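Local atomic coordinates of thioredoxin peroxidase 2 (Plasmodium falciparum, PDB entry 2C0D), a protein that probably reduces hydrogen peroxide and organic hydroperoxides as a mitochondrial, thioredoxin-dependent 2-Cys peroxiredoxin of the malaria parasite. Residues L61-L66 against K134-L139; Y68-P73 against N164-G169; L105-M110 against G115-V120. One frame throughout, in Å; residues are numbered along the deposited sequence.

Overall arrangement
From the N terminus, residues 61-66 carry the end of strand 58-63, and contact 1 closes the loop from there to 134-139, the end of helix 131-135 and the turn after it. Residues 68-73 follow after one residue, leading to helix 73-81, and contact 2 joins them to 164-169, between strand 158-164 and helix 172-188. Contacts 1 and 2 therefore cross along the chain, and they touch in space where Pro-65 packs on Phe-70 and Leu-166. Contact 3, between the end of helix 101-109 and the segment leading to strand 123-126, is a short local closure nested inside both loops. Trp-107 joins it to Leu-66 and Val-71 of the other two.

Contact 1: L61-L66 against K134-L139; sequences LLFYPL and KNYNVL
In the hydrophobic core of the thioredoxin-like peroxiredoxin fold, Leu-61 and Phe-63, inward-facing alternate residues of strand 58-63, meet Tyr-136 and Val-138 from the turn that ends helix 131-135. The turn is a Schellman motif: Asn-137, with positive phi, is its C-prime residue, Asn-137 N bonds Lys-134 O at 3.0 Å, and Val-138 N bonds Ser-133 O. Across this turn the side chains of Tyr-136 and Val-138 both point toward the strand. Each aromatic ring receives a methyl group on one face. Val-138 CG2 sits over the centre of the Phe-63 ring, 3.8 Å from its centroid and only 12° off the ring normal, a CH-pi contact. A chi1 of -67° puts Val-138 CG1 anti to the carbonyl carbon and CG2 between the backbone N and that carbon, from where CG2 meets the ring. Leu-61 CD1 makes the second CH-pi contact, over a face of the Tyr-136 ring toward its phenolic end, with Tyr-136 CZ at 3.5 Å. Between these two contacts the rings themselves meet obliquely, their planes at 46° and centroids 5.7 Å apart, while Phe-63 CZ lies 3.8 Å from Tyr-136 CB. Phe-150 of strand 144-152 adds an edge-to-face partner for Tyr-136, and Ile-96 of strand 91-97 and Ile-132 of the helix also pack on Phe-63. No hydrogen bond links the two segments. The single polar end in this buried cluster, Tyr-136 OH, is hydrogen-bonded to the carbonyl O of Tyr-32, which anchors the phenol end of the ring. Between these segments the attraction is thus apolar, dispersion and CH-pi, and the one hydroxyl is satisfied by a backbone carbonyl.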
loop_
_atom_site.group_PDB
_atom_site.type_symbol
_atom_site.label_atom_id
_atom_site.label_comp_id
_atom_site.label_asym_id
_atom_site.label_seq_id
_atom_site.Cartn_x
_atom_site.Cartn_y
_atom_site.Cartn_z
ATOM N N LEU B 61 5.218 9.020 -6.357
ATOM C CA LEU B 61 5.804 9.785 -5.255
ATOM C C LEU B 61 6.425 8.802 -4.274
ATOM O O LEU B 61 5.709 7.938 -3.721
ATOM C CB LEU B 61 4.751 10.601 -4.512
ATOM C CG LEU B 61 3.867 11.487 -5.381
ATOM C CD1 LEU B 61 2.931 12.352 -4.522
ATOM C CD2 LEU B 61 4.719 12.351 -6.369
ATOM N N LEU B 62 7.715 8.938 -4.006
ATOM C CA LEU B 62 8.412 8.023 -3.133
ATOM C C LEU B 62 8.896 8.816 -1.916
ATOM O O LEU B 62 9.895 9.551 -2.015
ATOM C CB LEU B 62 9.606 7.418 -3.903
ATOM C CG LEU B 62 10.485 6.368 -3.225
ATOM C CD1 LEU B 62 9.776 5.025 -3.111
ATOM C CD2 LEU B 62 11.786 6.206 -4.029
ATOM N N PHE B 63 8.203 8.682 -0.785
ATOM C CA PHE B 63 8.594 9.408 0.441
ATOM C C PHE B 63 9.571 8.570 1.267
ATOM O O PHE B 63 9.491 7.319 1.303
ATOM C CB PHE B 63 7.365 9.640 1.325
ATOM C CG PHE B 63 6.397 10.658 0.775
ATOM C CD1 PHE B 63 6.469 11.999 1.195
ATOM C CD2 PHE B 63 5.398 10.269 -0.110
ATOM C CE1 PHE B 63 5.557 12.938 0.722
ATOM C CE2 PHE B 63 4.464 11.197 -0.582
ATOM C CZ PHE B 63 4.531 12.531 -0.152
ATOM N N TYR B 64 10.495 9.239 1.953
ATOM C CA TYR B 64 11.459 8.472 2.791
ATOM C C TYR B 64 12.049 9.394 3.848
ATOM O O TYR B 64 11.983 10.641 3.697
ATOM C CB TYR B 64 12.589 7.853 1.935
ATOM C CG TYR B 64 13.256 8.906 1.095
ATOM C CD1 TYR B 64 14.291 9.728 1.619
ATOM C CD2 TYR B 64 12.806 9.140 -0.211
ATOM C CE1 TYR B 64 14.853 10.749 0.844
ATOM C CE2 TYR B 64 13.360 10.162 -0.987
ATOM C CZ TYR B 64 14.358 10.954 -0.459
ATOM O OH TYR B 64 14.849 11.949 -1.292
ATOM N N PRO B 65 12.568 8.799 4.938
ATOM C CA PRO B 65 13.309 9.494 5.997
ATOM C C PRO B 65 14.821 9.545 5.704
ATOM O O PRO B 65 15.362 8.638 5.056
ATOM C CB PRO B 65 13.043 8.587 7.225
ATOM C CG PRO B 65 13.079 7.198 6.637
ATOM C CD PRO B 65 12.311 7.379 5.290
ATOM N N LEU B 66 15.470 10.625 6.162
ATOM C CA LEU B 66 16.927 10.745 6.098
ATOM C C LEU B 66 17.625 10.708 7.472
ATOM O O LEU B 66 18.841 10.854 7.530
ATOM C CB LEU B 66 17.341 12.025 5.367
ATOM C CG LEU B 66 17.123 12.057 3.852
ATOM C CD1 LEU B 66 17.788 13.320 3.233
ATOM C CD2 LEU B 66 17.621 10.814 3.150
ATOM N N LYS B 134 2.431 15.925 5.169
ATOM C CA LYS B 134 1.188 15.986 5.963
ATOM C C LYS B 134 -0.039 15.639 5.112
ATOM O O LYS B 134 -0.925 14.871 5.553
ATOM C CB LYS B 134 1.003 17.375 6.598
ATOM C CG LYS B 134 -0.198 17.433 7.608
ATOM N N ASN B 135 -0.081 16.205 3.915
ATOM C CA ASN B 135 -1.253 16.055 3.047
ATOM C C ASN B 135 -1.327 14.698 2.354
ATOM O O ASN B 135 -2.402 14.318 1.869
ATOM C CB ASN B 135 -1.270 17.191 2.062
ATOM C CG ASN B 135 -1.876 18.454 2.684
ATOM O OD1 ASN B 135 -1.178 19.402 3.039
ATOM N ND2 ASN B 135 -3.180 18.418 2.905
ATOM N N TYR B 136 -0.210 13.979 2.324
ATOM C CA TYR B 136 -0.226 12.532 1.941
ATOM C C TYR B 136 -0.331 11.563 3.143
ATOM O O TYR B 136 -0.228 10.338 2.944
ATOM C CB TYR B 136 0.925 12.204 0.979
ATOM C CG TYR B 136 0.696 12.810 -0.392
ATOM C CD1 TYR B 136 0.066 12.055 -1.403
ATOM C CD2 TYR B 136 1.124 14.111 -0.697
ATOM C CE1 TYR B 136 -0.179 12.613 -2.698
ATOM C CE2 TYR B 136 0.880 14.690 -2.016
ATOM C CZ TYR B 136 0.226 13.914 -2.979
ATOM O OH TYR B 136 -0.020 14.414 -4.244
ATOM N N ASN B 137 -0.584 12.116 4.352
ATOM C CA ASN B 137 -0.819 11.338 5.585
ATOM C C ASN B 137 0.405 10.490 5.949
ATOM O O ASN B 137 0.288 9.381 6.487
ATOM C CB ASN B 137 -2.057 10.439 5.400
ATOM C CG ASN B 137 -3.347 11.240 5.269
ATOM O OD1 ASN B 137 -3.466 12.360 5.763
ATOM N ND2 ASN B 137 -4.341 10.646 4.595
ATOM N N VAL B 138 1.607 10.993 5.636
ATOM C CA VAL B 138 2.836 10.249 5.922
ATOM C C VAL B 138 3.837 11.065 6.776
ATOM O O VAL B 138 4.995 10.691 6.880
ATOM C CB VAL B 138 3.540 9.715 4.636
ATOM C CG1 VAL B 138 2.672 8.648 3.961
ATOM C CG2 VAL B 138 3.896 10.847 3.645
ATOM N N LEU B 139 3.375 12.126 7.414
ATOM C CA LEU B 139 4.278 12.910 8.286
ATOM C C LEU B 139 4.240 12.278 9.675
ATOM O O LEU B 139 3.162 12.195 10.308
ATOM C CB LEU B 139 3.824 14.375 8.366
ATOM C CG LEU B 139 4.742 15.267 9.219
ATOM C CD1 LEU B 139 6.196 15.262 8.635
ATOM C CD2 LEU B 139 4.200 16.670 9.297
#

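Contact 2: Y68-P73 against N164-G169; sequences YTFVCP and NDLPIG
Phe-70 and Leu-166 cross at about a right angle, the leucine branch point lying on a face of the phenyl ring. Phe-70 CG is anti to the carbonyl carbon, beside the backbone N (chi1 -66°), which turns the ring to Leu-166. Leu-166 CG is 3.8 Å from the Phe-70 ring centroid and 15° off its normal, a CH-pi contact displaced toward the rim, with Phe-70 CG as its nearest atom at 3.7 Å. Leu-166 CD2 and CB spread over the same face, CD2 toward Phe-70 CD2 and CE2, CB toward CD1 and CE1. Thr-69 CG2 covers the opposite face, 3.7 Å above the plane, so the ring is sandwiched between two aliphatic groups. Pro-167 CG makes a looser touch, 4.4 Å from Phe-70 CE1. Leu-166 and Pro-167 are the central residues of a type I turn closed by Ile-168 N to Asp-165 O. Asn-164 ND2 donates to Ile-168 O at 3.0 Å, almost straight at 177°; the acceptor lies in the amide plane, but the nitrogen stands well above the carbonyl plane, not on a lone pair. Nearby, Cys-72, the predicted peroxidatic cysteine, has its SG 4.3 Å from Gly-169 CA. Across the segments the contact is apolar, while Arg-147 satisfies the carbonyls of Phe-70 and Leu-166; the disulfide from Cys-72 to Cys-192 of the second subunit marks the oxidised state, consistent with a typical 2-Cys peroxiredoxin.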
loop_
_atom_site.group_PDB
_atom_site.type_symbol
_atom_site.label_atom_id
_atom_site.label_comp_id
_atom_site.label_asym_id
_atom_site.label_seq_id
_atom_site.Cartn_x
_atom_site.Cartn_y
_atom_site.Cartn_z
ATOM N N TYR B 68 19.531 9.083 10.631
ATOM C CA TYR B 68 20.445 7.929 10.601
ATOM C C TYR B 68 19.807 6.603 10.993
ATOM O O TYR B 68 20.229 5.554 10.501
ATOM C CB TYR B 68 21.681 8.164 11.459
ATOM C CG TYR B 68 22.599 9.251 10.929
ATOM C CD1 TYR B 68 22.768 9.457 9.561
ATOM C CD2 TYR B 68 23.337 10.041 11.818
ATOM C CE1 TYR B 68 23.597 10.460 9.077
ATOM C CE2 TYR B 68 24.208 11.035 11.347
ATOM C CZ TYR B 68 24.321 11.237 9.975
ATOM O OH TYR B 68 25.155 12.221 9.476
ATOM N N THR B 69 18.826 6.637 11.881
ATOM C CA THR B 69 18.193 5.387 12.306
ATOM C C THR B 69 17.558 4.666 11.118
ATOM O O THR B 69 17.749 3.436 10.967
ATOM C CB THR B 69 17.166 5.595 13.413
ATOM O OG1 THR B 69 17.836 6.181 14.537
ATOM C CG2 THR B 69 16.587 4.239 13.865
ATOM N N PHE B 70 16.823 5.412 10.289
ATOM C CA PHE B 70 15.985 4.781 9.248
ATOM C C PHE B 70 16.373 5.015 7.783
ATOM O O PHE B 70 15.710 4.486 6.865
ATOM C CB PHE B 70 14.528 5.189 9.462
ATOM C CG PHE B 70 13.937 4.661 10.731
ATOM C CD1 PHE B 70 13.718 3.282 10.900
ATOM C CD2 PHE B 70 13.622 5.516 11.762
ATOM C CE1 PHE B 70 13.168 2.785 12.083
ATOM C CE2 PHE B 70 13.056 5.018 12.964
ATOM C CZ PHE B 70 12.835 3.652 13.106
ATOM N N VAL B 71 17.438 5.781 7.538
ATOM C CA VAL B 71 17.841 6.058 6.164
ATOM C C VAL B 71 18.206 4.765 5.392
ATOM O O VAL B 71 18.865 3.865 5.940
ATOM C CB VAL B 71 19.015 7.070 6.106
ATOM C CG1 VAL B 71 20.294 6.487 6.851
ATOM C CG2 VAL B 71 19.288 7.499 4.664
ATOM N N CYS B 72 17.757 4.695 4.137
ATOM C CA CYS B 72 17.883 3.480 3.313
ATOM C C CYS B 72 18.325 3.862 1.888
ATOM O O CYS B 72 17.507 4.017 0.968
ATOM C CB CYS B 72 16.559 2.730 3.352
ATOM S SG CYS B 72 16.555 1.272 2.308
ATOM N N PRO B 73 19.637 4.065 1.698
ATOM C CA PRO B 73 20.119 4.458 0.371
ATOM C C PRO B 73 19.886 3.340 -0.645
ATOM O O PRO B 73 19.641 3.618 -1.820
ATOM C CB PRO B 73 21.620 4.683 0.561
ATOM C CG PRO B 73 21.974 4.077 1.870
ATOM C CD PRO B 73 20.726 3.934 2.700
ATOM N N ASN B 164 4.954 1.421 3.858
ATOM C CA ASN B 164 5.745 0.278 4.349
ATOM C C ASN B 164 6.161 0.508 5.788
ATOM O O ASN B 164 6.259 1.642 6.239
ATOM C CB ASN B 164 7.020 0.155 3.520
ATOM C CG ASN B 164 7.023 -1.030 2.602
ATOM O OD1 ASN B 164 5.988 -1.452 2.100
ATOM N ND2 ASN B 164 8.219 -1.569 2.342
ATOM N N ASP B 165 6.436 -0.579 6.507
ATOM C CA ASP B 165 7.086 -0.505 7.798
ATOM C C ASP B 165 8.373 0.347 7.642
ATOM O O ASP B 165 9.108 0.169 6.689
ATOM C CB ASP B 165 7.441 -1.943 8.182
ATOM C CG ASP B 165 7.692 -2.133 9.650
ATOM O OD1 ASP B 165 7.174 -1.350 10.485
ATOM O OD2 ASP B 165 8.411 -3.118 9.954
ATOM N N LEU B 166 8.639 1.255 8.583
ATOM C CA LEU B 166 9.792 2.129 8.458
ATOM C C LEU B 166 11.147 1.451 8.171
ATOM O O LEU B 166 11.921 1.973 7.373
ATOM C CB LEU B 166 9.887 3.030 9.691
ATOM C CG LEU B 166 10.401 4.457 9.602
ATOM C CD1 LEU B 166 10.115 5.161 8.270
ATOM C CD2 LEU B 166 9.839 5.231 10.811
ATOM N N PRO B 167 11.460 0.315 8.826
ATOM C CA PRO B 167 12.719 -0.392 8.493
ATOM C C PRO B 167 12.804 -1.131 7.153
ATOM O O PRO B 167 13.879 -1.629 6.799
ATOM C CB PRO B 167 12.877 -1.412 9.634
ATOM C CG PRO B 167 11.798 -1.163 10.582
ATOM C CD PRO B 167 10.760 -0.302 9.966
ATOM N N ILE B 168 11.718 -1.173 6.381
ATOM C CA ILE B 168 11.702 -2.043 5.202
ATOM C C ILE B 168 11.680 -1.251 3.903
ATOM O O ILE B 168 10.711 -0.532 3.642
ATOM C CB ILE B 168 10.465 -2.992 5.257
ATOM C CG1 ILE B 168 10.430 -3.727 6.602
ATOM C CG2 ILE B 168 10.449 -3.959 4.045
ATOM C CD1 ILE B 168 9.275 -4.706 6.798
ATOM N N GLY B 169 12.727 -1.417 3.078
ATOM C CA GLY B 169 12.827 -0.767 1.769
ATOM C C GLY B 169 11.795 -1.264 0.747
ATOM O O GLY B 169 11.226 -2.359 0.897
#

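Contact 3: L105-M110 against G115-V120; sequences LAWKNM and GGIGNV
Trp-107 O, near the end of helix 101-109, accepts Ile-117 N at 3.0 Å and 170°, the one strong direct hydrogen bond between the segments. The donor stands above the carbonyl plane, not on a lone pair. Trp-107 NE1 bonds Gly-115 O only weakly, bent to 134°, and also donates to water 1; the link from this water on to Gly-115 O is unusually short and so doubtful. A clear bridge serves the lysine: water 2 accepts from Lys-108 NZ at 2.7 Å and donates to Val-120 O at 2.8 Å. The ammonium reaches it through a bend in the chain at chi3. Met-110 O takes an almost straight CA-H...O contact from Gly-116 CA at 3.3 Å; Gly-116, without a side chain, lets its CA come this close. Apolar packing accompanies the polar links. Ile-117 CG2 covers the centre of the indole's six-membered ring, 3.6 Å from its centroid, while Ile-117 CD1 lies over Trp-107 CE3 on the same face. Ile-117 CG1 lies between the backbone N and the carbonyl carbon (chi1 56°) and CG2 anti to that carbon, which brings CG2 and CD1 over the indole. Trp-107 also meets Tyr-64. The returning chain is therefore held against the C-terminal end of helix 101-109, with helix 73-81 packed on Trp-107 and Ile-117, while Lys-108 touches Leu-39 of strand 35-39 and Leu-124 of strand 123-126.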
loop_
_atom_site.group_PDB
_atom_site.type_symbol
_atom_site.label_atom_id
_atom_site.label_comp_id
_atom_site.label_asym_id
_atom_site.label_seq_id
_atom_site.Cartn_x
_atom_site.Cartn_y
_atom_site.Cartn_z
ATOM N N LEU B 105 21.628 17.122 -2.196
ATOM C CA LEU B 105 22.848 17.216 -3.001
ATOM C C LEU B 105 23.987 16.450 -2.290
ATOM O O LEU B 105 24.727 15.711 -2.920
ATOM C CB LEU B 105 23.237 18.681 -3.230
ATOM C CG LEU B 105 24.554 18.836 -4.021
ATOM C CD1 LEU B 105 24.447 18.124 -5.397
ATOM C CD2 LEU B 105 24.834 20.358 -4.097
ATOM N N ALA B 106 24.138 16.661 -0.983
ATOM C CA ALA B 106 25.164 15.956 -0.191
ATOM C C ALA B 106 24.994 14.427 -0.274
ATOM O O ALA B 106 25.978 13.685 -0.388
ATOM C CB ALA B 106 25.098 16.412 1.246
ATOM N N TRP B 107 23.742 13.961 -0.272
ATOM C CA TRP B 107 23.469 12.510 -0.348
ATOM C C TRP B 107 23.866 11.963 -1.732
ATOM O O TRP B 107 24.429 10.840 -1.850
ATOM C CB TRP B 107 21.988 12.260 -0.077
ATOM C CG TRP B 107 21.686 10.870 0.442
ATOM C CD1 TRP B 107 22.521 10.013 1.120
ATOM C CD2 TRP B 107 20.408 10.247 0.401
ATOM N NE1 TRP B 107 21.817 8.867 1.487
ATOM C CE2 TRP B 107 20.525 8.994 1.051
ATOM C CE3 TRP B 107 19.179 10.619 -0.144
ATOM C CZ2 TRP B 107 19.442 8.100 1.164
ATOM C CZ3 TRP B 107 18.077 9.694 -0.041
ATOM C CH2 TRP B 107 18.247 8.474 0.619
ATOM N N LYS B 108 23.603 12.744 -2.780
ATOM C CA LYS B 108 23.964 12.362 -4.153
ATOM C C LYS B 108 25.475 12.340 -4.341
ATOM O O LYS B 108 26.018 11.462 -5.026
ATOM C CB LYS B 108 23.352 13.298 -5.173
ATOM C CG LYS B 108 21.821 13.133 -5.259
ATOM C CD LYS B 108 21.174 14.085 -6.275
ATOM C CE LYS B 108 21.403 13.603 -7.684
ATOM N NZ LYS B 108 20.849 14.602 -8.694
ATOM N N ASN B 109 26.139 13.299 -3.733
ATOM C CA ASN B 109 27.601 13.399 -3.852
ATOM C C ASN B 109 28.397 12.377 -3.022
ATOM O O ASN B 109 29.574 12.097 -3.335
ATOM C CB ASN B 109 28.031 14.838 -3.562
ATOM C CG ASN B 109 29.499 15.085 -3.905
ATOM O OD1 ASN B 109 29.938 14.851 -5.040
ATOM N ND2 ASN B 109 30.264 15.459 -2.909
ATOM N N MET B 110 27.767 11.792 -2.012
ATOM C CA MET B 110 28.419 10.891 -1.060
ATOM C C MET B 110 28.717 9.556 -1.737
ATOM O O MET B 110 27.865 9.039 -2.443
ATOM C CB MET B 110 27.448 10.666 0.115
ATOM C CG MET B 110 27.986 9.939 1.318
ATOM S SD MET B 110 26.636 9.830 2.529
ATOM C CE MET B 110 26.353 11.554 2.893
ATOM N N GLY B 115 27.399 5.315 2.277
ATOM C CA GLY B 115 25.974 5.497 2.519
ATOM C C GLY B 115 25.299 6.456 1.569
ATOM O O GLY B 115 24.136 6.826 1.807
ATOM N N GLY B 116 25.997 6.845 0.492
ATOM C CA GLY B 116 25.480 7.785 -0.498
ATOM C C GLY B 116 24.550 7.097 -1.487
ATOM O O GLY B 116 24.433 5.859 -1.461
ATOM N N ILE B 117 23.885 7.886 -2.324
ATOM C CA ILE B 117 23.009 7.331 -3.368
ATOM C C ILE B 117 23.535 7.523 -4.783
ATOM O O ILE B 117 22.969 6.973 -5.735
ATOM C CB ILE B 117 21.542 7.868 -3.267
ATOM C CG1 ILE B 117 21.523 9.421 -3.307
ATOM C CG2 ILE B 117 20.872 7.303 -2.027
ATOM C CD1 ILE B 117 20.066 10.050 -3.516
ATOM N N GLY B 118 24.614 8.316 -4.944
ATOM C CA GLY B 118 25.103 8.666 -6.280
ATOM C C GLY B 118 24.216 9.672 -7.020
ATOM O O GLY B 118 23.163 10.075 -6.511
ATOM N N ASN B 119 24.627 10.057 -8.238
ATOM C CA ASN B 119 23.894 11.065 -8.987
ATOM C C ASN B 119 22.715 10.442 -9.733
ATOM O O ASN B 119 22.750 10.207 -10.951
ATOM C CB ASN B 119 24.822 11.917 -9.891
ATOM C CG ASN B 119 25.713 12.870 -9.052
ATOM O OD1 ASN B 119 26.939 12.736 -8.995
ATOM N ND2 ASN B 119 25.090 13.786 -8.381
ATOM N N VAL B 120 21.667 10.171 -8.956
ATOM C CA VAL B 120 20.485 9.511 -9.479
ATOM C C VAL B 120 19.810 10.351 -10.555
ATOM O O VAL B 120 19.930 11.585 -10.569
ATOM C CB VAL B 120 19.494 9.151 -8.345
ATOM C CG1 VAL B 120 20.140 8.124 -7.376
ATOM C CG2 VAL B 120 19.005 10.432 -7.626
HETATM O O HOH W 1 22.592 6.892 3.749
HETATM O O HOH W 2 21.992 13.411 -10.768
#